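Local coordinates for protein OLD nuclease (Thermus scotoductus, PDB 6P74) that degrades linear or supercoiled double-stranded DNA in the 5'-to-3' direction with divalent metal ions and carries a DNA-stimulated ATPase, at residues Glu14-Pro19 and Asp332-Ser337; Ala40-Leu45 and Val135-His140; Gln179-Leu184 and Phe219-Pro224; Ile255-Phe260 and Arg288-Leu293; Gly407-Ile412 and Val428-Asp433. One frame throughout, in Å; residues are numbered along the deposited sequence.

Interaction 1: residues Glu14-Pro19 and Asp332-Ser337; sequences EDIDLP and DRVVVS
Glu-14 and Arg-333 form the one salt bridge between these segments, with Glu-14 OE2 3.1 Å from Arg-333 NH1. The two side chains cross at about a right angle. Glu-14 CG lies over one face of the guanidinium, and the carboxylate and guanidinium planes are 33° apart. Asp-15 runs beside Arg-333 in the same direction, its CB 3.3 Å from Arg-333 NH2. The other carboxylate oxygen of Glu-14, OE1, has its own salt bridge to Arg-68. The polar cluster sits where the chain turns a corner at Glu-14 and Asp-15. Beyond it, strands 16-19 and 334-337 run nearly parallel, their axes 7.2 Å apart at closest approach. They belong to two different sheets of the ATPase domain, the antiparallel sheet and the edge of the mixed sheet, so they meet through side chains. The apolar contacts join aliphatic side chains. Ile-16 CG2 packs 4.0 Å from Val-336 CG2 and also touches Val-334 CG1. Leu-18 CB rests on Val-336 CG1 at 4.2 Å. Val-334 also touches Gly-33, in the loop inferred to bind ATP.

Interaction 2: residues Ala40-Leu45 and Val135-His140; sequences AIDLVL and VLFLDH
The carbonyl O of Leu-45 accepts a hydrogen bond from Val-135 N at 3.0 Å. This bond joins the last residue of helix 34-45 to the start of strand 135-138. The side chains close in beside it. Val-135 CG1 packs against Leu-45 CB at 4.0 Å and touches Ile-41 CG2 more loosely. The helix begins within the Walker A (P-loop) sequence of the ATPase domain, and strand 135-138 is an outermost strand, within this chain, of the mixed sheet on which it packs. Strand 272-276 is the neighbour in that sheet, and its Ile-274 touches both Ile-41 and Phe-137. Asp-42 and Phe-137 make the other main contact. Asp-42 CG stands anti to the backbone N (chi1 -168°), which puts CG beside the ring, 3.4 Å from Phe-137 CD2. Asp-42 OD1 is 3.2 Å from Phe-137 CD2 and 3.3 Å from Phe-137 CB. The carboxylate and ring planes are 63° apart. Asp-42 CB adds a contact of 3.4 Å to Phe-137 CD2. The Phe-137 side chain lies about 6 Å from that of Thr-35, an inferred ATP-binding residue.

Interaction 3: residues Gln179-Leu184 and Phe219-Pro224; sequences QAMDLL and FGFADP
Met-181 and Phe-221 slide past each other in opposite directions. Met-181 SD stands 4.2 Å from the centroid of the Phe-221 ring and 29° off the ring normal, an oblique Met-aromatic contact. Its nearest ring atoms are Phe-221 CE2 and CZ. The Met-181 chain is bent at chi2 (-58°) and again at chi3 (-63°), and the second bend places CE. Met-181 CE lies 3.5 Å from Phe-219 O and also touches Phe-219 CB. Met-181 SD meets Gly-220 CA at 3.7 Å. Helix 170-184 thus packs on the end of strand 217-220 and the loop after it, within the dimerization domain. Phe-219 and Gly-220 pair in antiparallel fashion with a strand of the second subunit, which continues the sheet across the interface. Leu-184 approaches Phe-221 tip to tip. Leu-184 CD1 sits at the ring edge, near the ring plane, 3.6 Å from Phe-221 CE2. Leu-184 also packs on Phe-173 of the second subunit, and Phe-221 on Leu-231 of that subunit. Within the chain, the Phe-221 ring meets the Tyr-177 ring with planes nearly perpendicular.

Interaction 4: residues Ile255-Phe260 and Arg288-Leu293; sequences IVVGIF and RYFYRL. With SO4 (sulfate ion), chain J.
Phe-260 and Phe-290 form an offset edge-to-face pair. The edge of Phe-290 is turned toward the face of Phe-260, with centroids 5.4 Å apart and planes at 60°. Phe-290 CE1 comes within 3.8 Å of Phe-260 CD2, and Phe-290 CZ lies equally near that atom. The Phe-290 ring also takes part in a CH-pi contact. Val-257 CG2 sits over one face, 4.0 Å from the Phe-290 ring centroid and offset toward the rim. Phe-290 CG stands anti to its backbone N (chi1 -163°), and the end of the side chain comes nearer helix 246-266. This helix and helix 284-299 run side by side in the C-terminal part of the ATPase domain. Their short segments cross at 27°, with axes 10.4 Å apart at closest approach. Other apolar contacts flank the rings. Val-257 CG1 touches the edge of the Tyr-289 ring near its plane, 3.8 Å from Tyr-289 CD1. Leu-293 CD2 packs against Phe-260 CB at 3.8 Å. Val-257 and Tyr-289 also pack on Met-203 of the second subunit. Arg-288 makes the one polar contact with a bound group. Arg-288 NH2 donates to O1 of a sulfate ion at 2.8 Å, with O1 in the guanidinium plane. The sulfate probably comes from the crystallisation liquor.

Interaction 5: residues Gly407-Ile412 and Val428-Asp433; sequences GGKAGI and VVHDED. With SM (samarium (III) ion), chain O.
Lys-409 donates a hydrogen bond from NZ to Asp-431 O at 2.9 Å. His-430 ND1 donates to the same oxygen, Asp-431 O, at 2.7 Å. The two donors reach it from opposite faces of the carbonyl plane. Lys-409 NZ is tilted 32° from that plane, while the histidine N-H comes from well above it. Asp-431 O lies close to the plane of the His-430 ring, so the bond should help fix the ring's rotation. Lys-409 is extended beyond CG and crosses His-430 at about a right angle, CE 3.7 Å from His-430 ND1. Lys-409 NZ also makes a long salt bridge to Asp-433 OD2, at 3.7 Å. Outside the segments, Glu-456 forms a salt bridge with Lys-409 NZ, and Asn-460 accepts a hydrogen bond from it. Asp-431 binds a samarium ion through OD2 at 2.4 Å, and its OD1 accepts from the backbone N of Leu-479. A water on the metal donates to Asp-433 OD1 at 2.6 Å. Farther along the helix, Ile-412 CG2 packs on Val-428 CG1 at 3.7 Å, and its CD1 touches His-430 CB. Helix 409-422 thus lies against strand 426-431 of the parallel Toprim sheet. The strand ends at Asp-431, first of an Asp-x-Asp pair as in Toprim metal sites. Asp-433, in the loop after it, probably binds a divalent metal; Glu-480 also binds the samarium.

How the interactions relate
Interaction 1 opens first, near the N terminus, and closes the longest loop, bringing strand 13-19 against strand 334-337. Interactions 2, 3 and 4 all fall within that loop, one after another, and none of them cross. Interaction 2 ties the helix that begins in the P-loop to an edge strand of the mixed sheet. Interaction 3 closes a short loop in the dimerization domain. Interaction 4 joins two helices and touches interaction 2, where Leu-138 packs on Val-256 and Phe-260. Interactions 3 and 4 both meet the second subunit. Interaction 5 follows in series in the Toprim domain, its centre about 68 Å from that of interaction 3.

Interaction 1: residues Glu14-Pro19 and Asp332-Ser337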
# COMPACT_ATOMS: atom_id res chain seq x y z
N GLU A 14 -3.50 -14.12 -10.93
CA GLU A 14 -4.67 -14.58 -11.67
C GLU A 14 -5.18 -15.90 -11.12
O GLU A 14 -6.38 -16.04 -10.85
CB GLU A 14 -4.35 -14.70 -13.16
CG GLU A 14 -5.46 -15.37 -13.96
CD GLU A 14 -5.42 -15.01 -15.43
OE1 GLU A 14 -6.50 -14.75 -15.99
OE2 GLU A 14 -4.32 -14.98 -16.03
N ASP A 15 -4.28 -16.86 -10.93
CA ASP A 15 -4.66 -18.18 -10.42
C ASP A 15 -3.34 -18.69 -9.85
O ASP A 15 -2.30 -18.61 -10.53
CB ASP A 15 -5.35 -19.00 -11.51
CG ASP A 15 -5.86 -20.34 -10.99
OD1 ASP A 15 -5.38 -20.81 -9.94
OD2 ASP A 15 -6.75 -20.93 -11.64
N ILE A 16 -3.36 -19.21 -8.63
CA ILE A 16 -2.16 -19.76 -8.01
C ILE A 16 -2.66 -20.68 -6.91
O ILE A 16 -3.72 -20.48 -6.31
CB ILE A 16 -1.10 -18.80 -7.43
CG1 ILE A 16 -1.75 -17.88 -6.41
CG2 ILE A 16 -0.43 -18.01 -8.55
CD1 ILE A 16 -0.83 -17.41 -5.31
N ASP A 17 -1.83 -21.67 -6.61
CA ASP A 17 -2.15 -22.69 -5.62
C ASP A 17 -0.84 -23.20 -5.04
O ASP A 17 -0.07 -23.86 -5.75
CB ASP A 17 -2.96 -23.80 -6.29
CG ASP A 17 -3.40 -24.88 -5.32
OD1 ASP A 17 -3.01 -24.83 -4.12
OD2 ASP A 17 -4.14 -25.78 -5.78
N LEU A 18 -0.55 -22.90 -3.78
CA LEU A 18 0.71 -23.43 -3.28
C LEU A 18 0.56 -24.08 -1.92
O LEU A 18 -0.24 -23.64 -1.09
CB LEU A 18 1.80 -22.34 -3.21
CG LEU A 18 1.58 -21.21 -2.22
CD1 LEU A 18 2.92 -20.80 -1.60
CD2 LEU A 18 0.96 -20.05 -2.96
N PRO A 19 1.34 -25.13 -1.65
CA PRO A 19 1.37 -25.68 -0.30
C PRO A 19 2.11 -24.74 0.64
O PRO A 19 2.96 -23.95 0.22
CB PRO A 19 2.13 -27.00 -0.46
CG PRO A 19 3.03 -26.75 -1.68
CD PRO A 19 2.20 -25.87 -2.60
N ASP A 332 3.08 -12.33 -18.40
CA ASP A 332 2.82 -11.60 -17.16
C ASP A 332 1.89 -12.38 -16.23
O ASP A 332 1.16 -11.79 -15.42
CB ASP A 332 2.24 -10.20 -17.42
CG ASP A 332 3.31 -9.15 -17.57
OD1 ASP A 332 4.46 -9.39 -17.13
OD2 ASP A 332 3.01 -8.06 -18.13
N ARG A 333 1.89 -13.70 -16.38
CA ARG A 333 1.08 -14.59 -15.56
C ARG A 333 1.94 -15.06 -14.40
O ARG A 333 3.04 -15.58 -14.62
CB ARG A 333 0.57 -15.76 -16.41
CG ARG A 333 0.02 -16.93 -15.63
CD ARG A 333 -1.39 -17.29 -16.08
NE ARG A 333 -1.99 -18.28 -15.17
CZ ARG A 333 -3.28 -18.64 -15.18
NH1 ARG A 333 -4.12 -18.09 -16.06
NH2 ARG A 333 -3.72 -19.54 -14.32
N VAL A 334 1.45 -14.87 -13.17
CA VAL A 334 2.24 -15.30 -12.02
C VAL A 334 2.16 -16.81 -11.88
O VAL A 334 1.08 -17.41 -11.96
CB VAL A 334 1.80 -14.61 -10.72
CG1 VAL A 334 2.69 -15.09 -9.57
CG2 VAL A 334 1.93 -13.12 -10.86
N VAL A 335 3.31 -17.42 -11.69
CA VAL A 335 3.50 -18.85 -11.62
C VAL A 335 4.34 -19.09 -10.38
O VAL A 335 5.27 -18.33 -10.11
CB VAL A 335 4.21 -19.37 -12.90
CG1 VAL A 335 4.73 -20.77 -12.73
CG2 VAL A 335 3.25 -19.29 -14.09
N VAL A 336 3.97 -20.10 -9.59
CA VAL A 336 4.72 -20.46 -8.39
C VAL A 336 5.31 -21.85 -8.59
O VAL A 336 4.61 -22.76 -9.05
CB VAL A 336 3.84 -20.44 -7.14
CG1 VAL A 336 4.67 -20.78 -5.91
CG2 VAL A 336 3.15 -19.10 -7.01
N SER A 337 6.57 -22.02 -8.21
CA SER A 337 7.29 -23.28 -8.34
C SER A 337 7.77 -23.75 -6.98
O SER A 337 8.08 -22.93 -6.11
CB SER A 337 8.52 -23.16 -9.27
OG SER A 337 8.20 -22.43 -10.43

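Interaction 2: residues Ala40-Leu45 and Val135-His140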
# COMPACT_ATOMS: atom_id res chain seq x y z
N ALA A 40 -2.42 -11.55 0.61
CA ALA A 40 -3.63 -12.34 0.50
C ALA A 40 -3.90 -13.14 1.77
O ALA A 40 -5.05 -13.22 2.24
CB ALA A 40 -3.55 -13.27 -0.71
N ILE A 41 -2.85 -13.75 2.35
CA ILE A 41 -3.03 -14.45 3.61
C ILE A 41 -3.50 -13.48 4.68
O ILE A 41 -4.43 -13.78 5.44
CB ILE A 41 -1.72 -15.16 4.02
CG1 ILE A 41 -1.38 -16.28 3.04
CG2 ILE A 41 -1.83 -15.69 5.46
CD1 ILE A 41 0.10 -16.78 3.11
N ASP A 42 -2.89 -12.30 4.73
CA ASP A 42 -3.24 -11.35 5.78
C ASP A 42 -4.68 -10.85 5.67
O ASP A 42 -5.28 -10.50 6.69
CB ASP A 42 -2.29 -10.17 5.74
CG ASP A 42 -2.40 -9.32 6.97
OD1 ASP A 42 -2.08 -9.85 8.06
OD2 ASP A 42 -2.83 -8.14 6.86
N LEU A 43 -5.22 -10.76 4.45
CA LEU A 43 -6.60 -10.35 4.25
C LEU A 43 -7.56 -11.28 4.97
O LEU A 43 -8.54 -10.83 5.58
CB LEU A 43 -6.93 -10.35 2.76
CG LEU A 43 -6.86 -9.01 2.05
CD1 LEU A 43 -7.23 -9.16 0.59
CD2 LEU A 43 -7.82 -8.11 2.76
N VAL A 44 -7.29 -12.58 4.90
CA VAL A 44 -8.19 -13.56 5.48
C VAL A 44 -7.94 -13.74 6.97
O VAL A 44 -8.88 -13.91 7.75
CB VAL A 44 -8.04 -14.89 4.72
CG1 VAL A 44 -9.08 -15.90 5.20
CG2 VAL A 44 -8.14 -14.64 3.24
N LEU A 45 -6.67 -13.69 7.38
CA LEU A 45 -6.27 -14.12 8.72
C LEU A 45 -5.53 -13.07 9.53
O LEU A 45 -5.07 -13.39 10.63
CB LEU A 45 -5.40 -15.38 8.62
CG LEU A 45 -6.11 -16.58 7.97
CD1 LEU A 45 -5.14 -17.72 7.81
CD2 LEU A 45 -7.37 -16.99 8.79
N VAL A 135 -2.93 -14.96 12.04
CA VAL A 135 -1.49 -14.94 11.84
C VAL A 135 -0.95 -13.62 12.36
O VAL A 135 -1.62 -12.58 12.27
CB VAL A 135 -1.11 -15.12 10.36
CG1 VAL A 135 -1.68 -16.40 9.83
CG2 VAL A 135 -1.61 -13.93 9.56
N LEU A 136 0.25 -13.67 12.92
CA LEU A 136 1.01 -12.45 13.15
C LEU A 136 1.64 -12.02 11.84
O LEU A 136 2.31 -12.81 11.17
CB LEU A 136 2.09 -12.69 14.21
CG LEU A 136 1.64 -12.46 15.64
CD1 LEU A 136 2.80 -12.72 16.58
CD2 LEU A 136 1.13 -11.02 15.80
N PHE A 137 1.41 -10.77 11.46
CA PHE A 137 1.99 -10.22 10.24
C PHE A 137 3.09 -9.22 10.60
O PHE A 137 2.79 -8.10 11.02
CB PHE A 137 0.93 -9.59 9.35
CG PHE A 137 1.36 -9.48 7.91
CD1 PHE A 137 2.30 -8.54 7.53
CD2 PHE A 137 0.86 -10.35 6.96
CE1 PHE A 137 2.71 -8.44 6.22
CE2 PHE A 137 1.27 -10.25 5.64
CZ PHE A 137 2.21 -9.29 5.27
N LEU A 138 4.34 -9.60 10.41
CA LEU A 138 5.46 -8.68 10.57
C LEU A 138 5.83 -8.10 9.21
O LEU A 138 6.65 -8.65 8.48
CB LEU A 138 6.65 -9.38 11.20
CG LEU A 138 6.82 -9.21 12.69
CD1 LEU A 138 5.55 -9.65 13.39
CD2 LEU A 138 8.02 -10.03 13.16
N ASP A 139 5.20 -6.99 8.85
CA ASP A 139 5.57 -6.31 7.62
C ASP A 139 6.60 -5.24 7.95
O ASP A 139 7.01 -5.08 9.10
CB ASP A 139 4.33 -5.75 6.92
CG ASP A 139 3.88 -4.41 7.50
OD1 ASP A 139 3.96 -4.20 8.73
OD2 ASP A 139 3.43 -3.56 6.70
N HIS A 140 7.04 -4.48 6.95
CA HIS A 140 8.06 -3.50 7.27
C HIS A 140 7.23 -2.53 8.10
O HIS A 140 6.48 -1.69 7.59
CB HIS A 140 8.77 -3.02 6.02
CG HIS A 140 9.99 -3.83 5.74
ND1 HIS A 140 9.96 -4.98 4.98
CD2 HIS A 140 11.27 -3.71 6.18
CE1 HIS A 140 11.17 -5.51 4.92
NE2 HIS A 140 11.98 -4.76 5.65

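Interaction 3: residues Gln179-Leu184 and Phe219-Pro224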
# COMPACT_ATOMS: atom_id res chain seq x y z
N GLN A 179 -1.51 9.16 39.32
CA GLN A 179 -0.62 10.12 39.95
C GLN A 179 0.33 10.74 38.93
O GLN A 179 0.61 11.95 38.98
CB GLN A 179 0.15 9.41 41.07
CG GLN A 179 0.97 10.27 42.00
CD GLN A 179 1.58 9.44 43.12
OE1 GLN A 179 0.90 8.58 43.69
NE2 GLN A 179 2.86 9.67 43.42
N ALA A 180 0.83 9.94 38.00
CA ALA A 180 1.72 10.47 36.97
C ALA A 180 0.95 11.29 35.95
O ALA A 180 1.44 12.34 35.50
CB ALA A 180 2.48 9.33 36.29
N MET A 181 -0.25 10.85 35.57
CA MET A 181 -1.06 11.63 34.64
C MET A 181 -1.42 13.00 35.22
O MET A 181 -1.55 13.97 34.46
CB MET A 181 -2.32 10.87 34.25
CG MET A 181 -2.12 9.88 33.11
SD MET A 181 -1.50 10.66 31.58
CE MET A 181 -2.87 11.74 31.20
N ASP A 182 -1.57 13.10 36.54
CA ASP A 182 -1.90 14.39 37.15
C ASP A 182 -0.77 15.40 37.02
O ASP A 182 -1.04 16.60 36.95
CB ASP A 182 -2.27 14.20 38.62
CG ASP A 182 -3.62 13.53 38.80
OD1 ASP A 182 -4.42 13.55 37.83
OD2 ASP A 182 -3.87 12.99 39.90
N LEU A 183 0.48 14.94 37.00
CA LEU A 183 1.60 15.86 36.77
C LEU A 183 1.54 16.47 35.38
O LEU A 183 2.06 17.57 35.17
CB LEU A 183 2.94 15.15 36.98
CG LEU A 183 3.54 15.12 38.37
CD1 LEU A 183 2.52 14.68 39.40
CD2 LEU A 183 4.73 14.19 38.36
N LEU A 184 0.93 15.76 34.43
CA LEU A 184 0.81 16.26 33.06
C LEU A 184 -0.39 17.17 32.89
O LEU A 184 -0.36 18.09 32.07
CB LEU A 184 0.70 15.09 32.08
CG LEU A 184 1.87 14.13 32.10
CD1 LEU A 184 1.78 13.18 30.92
CD2 LEU A 184 3.19 14.91 32.11
N PHE A 219 -6.70 12.03 27.54
CA PHE A 219 -5.29 11.76 27.33
C PHE A 219 -4.81 10.63 28.25
O PHE A 219 -5.44 10.29 29.25
CB PHE A 219 -4.47 13.02 27.59
CG PHE A 219 -4.57 14.07 26.51
CD1 PHE A 219 -4.38 13.75 25.18
CD2 PHE A 219 -4.84 15.39 26.85
CE1 PHE A 219 -4.47 14.73 24.18
CE2 PHE A 219 -4.92 16.38 25.87
CZ PHE A 219 -4.73 16.05 24.54
N GLY A 220 -3.66 10.06 27.89
CA GLY A 220 -3.04 9.02 28.69
C GLY A 220 -2.04 8.25 27.84
O GLY A 220 -1.91 8.48 26.64
N PHE A 221 -1.32 7.33 28.51
CA PHE A 221 -0.45 6.43 27.76
C PHE A 221 -0.64 4.97 28.15
O PHE A 221 0.25 4.15 27.89
CB PHE A 221 1.03 6.80 27.90
CG PHE A 221 1.34 7.56 29.12
CD1 PHE A 221 1.44 6.91 30.34
CD2 PHE A 221 1.56 8.92 29.05
CE1 PHE A 221 1.73 7.63 31.49
CE2 PHE A 221 1.85 9.65 30.19
CZ PHE A 221 1.93 9.00 31.41
N ALA A 222 -1.78 4.61 28.72
CA ALA A 222 -2.03 3.19 28.95
C ALA A 222 -3.46 3.02 29.42
O ALA A 222 -4.05 3.93 30.00
CB ALA A 222 -1.03 2.60 29.95
N ASP A 223 -4.01 1.83 29.16
CA ASP A 223 -5.22 1.41 29.85
C ASP A 223 -4.77 0.91 31.22
O ASP A 223 -4.13 -0.15 31.30
CB ASP A 223 -5.96 0.32 29.08
CG ASP A 223 -7.34 0.01 29.65
OD1 ASP A 223 -7.51 -0.01 30.89
OD2 ASP A 223 -8.27 -0.23 28.85
N PRO A 224 -5.05 1.64 32.30
CA PRO A 224 -4.58 1.19 33.62
C PRO A 224 -5.13 -0.16 34.03
O PRO A 224 -4.50 -0.85 34.85
CB PRO A 224 -5.04 2.30 34.57
CG PRO A 224 -6.09 3.06 33.81
CD PRO A 224 -5.75 2.93 32.36

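Interaction 4: residues Ile255-Phe260 and Arg288-Leu293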
# COMPACT_ATOMS: atom_id res chain seq x y z
N ILE A 255 15.88 -5.52 17.79
CA ILE A 255 14.92 -5.79 18.86
C ILE A 255 13.93 -6.87 18.45
O ILE A 255 13.47 -7.67 19.28
CB ILE A 255 14.22 -4.49 19.27
CG1 ILE A 255 15.21 -3.58 20.02
CG2 ILE A 255 12.96 -4.78 20.12
CD1 ILE A 255 14.60 -2.28 20.43
N VAL A 256 13.59 -6.94 17.17
CA VAL A 256 12.69 -8.00 16.72
C VAL A 256 13.34 -9.36 16.92
O VAL A 256 12.71 -10.31 17.40
CB VAL A 256 12.27 -7.75 15.26
CG1 VAL A 256 11.63 -8.98 14.65
CG2 VAL A 256 11.30 -6.58 15.22
N VAL A 257 14.62 -9.49 16.55
CA VAL A 257 15.33 -10.74 16.78
C VAL A 257 15.30 -11.09 18.25
O VAL A 257 15.04 -12.24 18.63
CB VAL A 257 16.77 -10.68 16.23
CG1 VAL A 257 17.51 -12.00 16.46
CG2 VAL A 257 16.77 -10.32 14.73
N GLY A 258 15.51 -10.09 19.11
CA GLY A 258 15.47 -10.34 20.54
C GLY A 258 14.10 -10.83 21.00
O GLY A 258 14.00 -11.68 21.89
N ILE A 259 13.03 -10.30 20.40
CA ILE A 259 11.69 -10.77 20.77
C ILE A 259 11.54 -12.24 20.41
O ILE A 259 11.06 -13.04 21.22
CB ILE A 259 10.59 -9.91 20.10
CG1 ILE A 259 10.47 -8.55 20.80
CG2 ILE A 259 9.23 -10.60 20.18
CD1 ILE A 259 9.91 -7.50 19.89
N PHE A 260 11.98 -12.62 19.22
CA PHE A 260 11.86 -14.02 18.83
C PHE A 260 12.74 -14.93 19.67
O PHE A 260 12.38 -16.08 19.93
CB PHE A 260 12.20 -14.18 17.35
CG PHE A 260 11.02 -13.93 16.46
CD1 PHE A 260 10.16 -14.96 16.13
CD2 PHE A 260 10.77 -12.66 15.96
CE1 PHE A 260 9.07 -14.73 15.30
CE2 PHE A 260 9.69 -12.43 15.14
CZ PHE A 260 8.84 -13.47 14.81
N ARG A 288 22.07 -14.64 9.96
CA ARG A 288 22.34 -16.05 10.22
C ARG A 288 21.79 -16.46 11.57
O ARG A 288 21.20 -17.53 11.71
CB ARG A 288 23.84 -16.32 10.12
CG ARG A 288 24.27 -16.64 8.70
CD ARG A 288 25.78 -16.95 8.56
NE ARG A 288 26.52 -15.80 8.03
CZ ARG A 288 26.70 -15.55 6.73
NH1 ARG A 288 26.23 -16.38 5.79
NH2 ARG A 288 27.38 -14.46 6.37
N TYR A 289 21.96 -15.60 12.57
CA TYR A 289 21.43 -15.91 13.89
C TYR A 289 19.90 -16.00 13.86
O TYR A 289 19.31 -16.96 14.36
CB TYR A 289 21.94 -14.86 14.89
CG TYR A 289 21.47 -15.06 16.29
CD1 TYR A 289 20.21 -14.66 16.67
CD2 TYR A 289 22.28 -15.66 17.25
CE1 TYR A 289 19.75 -14.84 17.95
CE2 TYR A 289 21.84 -15.85 18.54
CZ TYR A 289 20.56 -15.44 18.88
OH TYR A 289 20.06 -15.61 20.15
N PHE A 290 19.24 -15.04 13.21
CA PHE A 290 17.79 -15.04 13.12
C PHE A 290 17.26 -16.28 12.38
O PHE A 290 16.34 -16.96 12.86
CB PHE A 290 17.34 -13.73 12.44
CG PHE A 290 15.89 -13.39 12.64
CD1 PHE A 290 15.14 -13.95 13.68
CD2 PHE A 290 15.26 -12.49 11.78
CE1 PHE A 290 13.80 -13.63 13.84
CE2 PHE A 290 13.92 -12.16 11.95
CZ PHE A 290 13.19 -12.73 12.97
N TYR A 291 17.84 -16.58 11.22
CA TYR A 291 17.41 -17.75 10.46
C TYR A 291 17.53 -19.03 11.28
O TYR A 291 16.60 -19.85 11.31
CB TYR A 291 18.21 -17.87 9.16
CG TYR A 291 17.83 -19.05 8.29
CD1 TYR A 291 16.55 -19.18 7.77
CD2 TYR A 291 18.76 -20.04 7.97
CE1 TYR A 291 16.20 -20.26 6.96
CE2 TYR A 291 18.42 -21.12 7.16
CZ TYR A 291 17.14 -21.22 6.66
OH TYR A 291 16.80 -22.29 5.86
N ARG A 292 18.67 -19.23 11.93
CA ARG A 292 18.84 -20.42 12.77
C ARG A 292 17.77 -20.47 13.85
O ARG A 292 17.25 -21.55 14.19
CB ARG A 292 20.22 -20.42 13.40
CG ARG A 292 20.61 -21.77 13.97
CD ARG A 292 21.23 -21.64 15.35
NE ARG A 292 20.29 -21.07 16.31
CZ ARG A 292 19.49 -21.79 17.09
NH1 ARG A 292 19.51 -23.13 17.02
NH2 ARG A 292 18.66 -21.18 17.93
N LEU A 293 17.42 -19.31 14.41
CA LEU A 293 16.40 -19.24 15.44
C LEU A 293 15.02 -19.59 14.88
O LEU A 293 14.27 -20.35 15.51
CB LEU A 293 16.41 -17.84 16.04
CG LEU A 293 15.56 -17.45 17.23
CD1 LEU A 293 15.99 -16.07 17.63
CD2 LEU A 293 14.12 -17.43 16.82
S SO4 J . 30.11 -11.79 7.28
O1 SO4 J . 29.03 -12.66 7.74
O2 SO4 J . 31.36 -12.53 7.23
O3 SO4 J . 30.25 -10.67 8.21
O4 SO4 J . 29.77 -11.27 5.96

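Interaction 5: residues Gly407-Ile412 and Val428-Asp433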
# COMPACT_ATOMS: atom_id res chain seq x y z
N GLY A 407 30.40 -27.95 -4.79
CA GLY A 407 31.00 -28.87 -3.85
C GLY A 407 31.15 -30.29 -4.35
O GLY A 407 31.05 -31.24 -3.56
N GLY A 408 31.37 -30.47 -5.66
CA GLY A 408 31.63 -31.79 -6.23
C GLY A 408 30.41 -32.32 -6.94
O GLY A 408 29.36 -31.66 -7.00
N LYS A 409 30.53 -33.53 -7.49
CA LYS A 409 29.49 -34.01 -8.40
C LYS A 409 28.18 -34.27 -7.67
O LYS A 409 27.11 -33.84 -8.13
CB LYS A 409 29.98 -35.24 -9.15
CG LYS A 409 31.14 -34.85 -10.14
CD LYS A 409 31.66 -36.05 -10.93
CE LYS A 409 32.75 -35.61 -11.93
NZ LYS A 409 33.36 -36.78 -12.63
N ALA A 410 28.23 -34.94 -6.51
CA ALA A 410 27.03 -35.13 -5.70
C ALA A 410 26.38 -33.80 -5.35
O ALA A 410 25.15 -33.71 -5.28
CB ALA A 410 27.35 -35.94 -4.43
N GLY A 411 27.19 -32.76 -5.16
CA GLY A 411 26.65 -31.43 -4.92
C GLY A 411 25.94 -30.87 -6.13
O GLY A 411 24.94 -30.15 -6.00
N ILE A 412 26.46 -31.17 -7.33
CA ILE A 412 25.80 -30.72 -8.56
C ILE A 412 24.43 -31.38 -8.71
O ILE A 412 23.44 -30.71 -8.99
CB ILE A 412 26.69 -31.00 -9.79
CG1 ILE A 412 27.90 -30.08 -9.79
CG2 ILE A 412 25.92 -30.74 -11.07
CD1 ILE A 412 28.89 -30.38 -10.90
N VAL A 428 25.33 -27.22 -16.64
CA VAL A 428 26.32 -27.93 -15.84
C VAL A 428 27.61 -28.08 -16.65
O VAL A 428 27.58 -28.48 -17.83
CB VAL A 428 25.81 -29.32 -15.42
CG1 VAL A 428 26.83 -29.98 -14.54
CG2 VAL A 428 24.45 -29.23 -14.72
N VAL A 429 28.76 -27.81 -16.02
CA VAL A 429 30.05 -28.26 -16.53
C VAL A 429 30.74 -29.04 -15.42
O VAL A 429 30.81 -28.56 -14.29
CB VAL A 429 30.98 -27.11 -16.98
CG1 VAL A 429 31.91 -27.58 -18.09
CG2 VAL A 429 30.21 -25.88 -17.36
N HIS A 430 31.32 -30.18 -15.77
CA HIS A 430 32.15 -30.90 -14.81
C HIS A 430 33.20 -31.72 -15.56
O HIS A 430 33.12 -31.94 -16.77
CB HIS A 430 31.28 -31.78 -13.91
CG HIS A 430 30.64 -32.92 -14.64
ND1 HIS A 430 31.32 -34.08 -14.92
CD2 HIS A 430 29.40 -33.05 -15.18
CE1 HIS A 430 30.51 -34.90 -15.58
NE2 HIS A 430 29.34 -34.30 -15.75
N ASP A 431 34.19 -32.19 -14.80
CA ASP A 431 35.23 -33.04 -15.36
C ASP A 431 34.74 -34.47 -15.52
O ASP A 431 33.89 -34.95 -14.76
CB ASP A 431 36.49 -33.03 -14.47
CG ASP A 431 37.25 -31.70 -14.53
OD1 ASP A 431 36.97 -30.91 -15.45
OD2 ASP A 431 38.10 -31.41 -13.64
N GLU A 432 35.31 -35.18 -16.50
CA GLU A 432 35.02 -36.60 -16.62
C GLU A 432 35.68 -37.39 -15.50
O GLU A 432 35.03 -38.21 -14.83
CB GLU A 432 35.47 -37.11 -17.98
CG GLU A 432 35.12 -38.58 -18.28
CD GLU A 432 35.90 -39.09 -19.50
OE1 GLU A 432 36.81 -38.37 -19.95
OE2 GLU A 432 35.63 -40.20 -20.01
N ASP A 433 36.98 -37.17 -15.28
CA ASP A 433 37.73 -37.82 -14.19
C ASP A 433 37.84 -39.33 -14.37
O ASP A 433 37.79 -40.09 -13.40
CB ASP A 433 37.13 -37.49 -12.84
CG ASP A 433 37.50 -36.10 -12.39
OD1 ASP A 433 38.61 -35.66 -12.75
OD2 ASP A 433 36.71 -35.45 -11.68
SM SM O . 38.86 -31.14 -11.42
O HOH W 1 39.78 -33.49 -12.01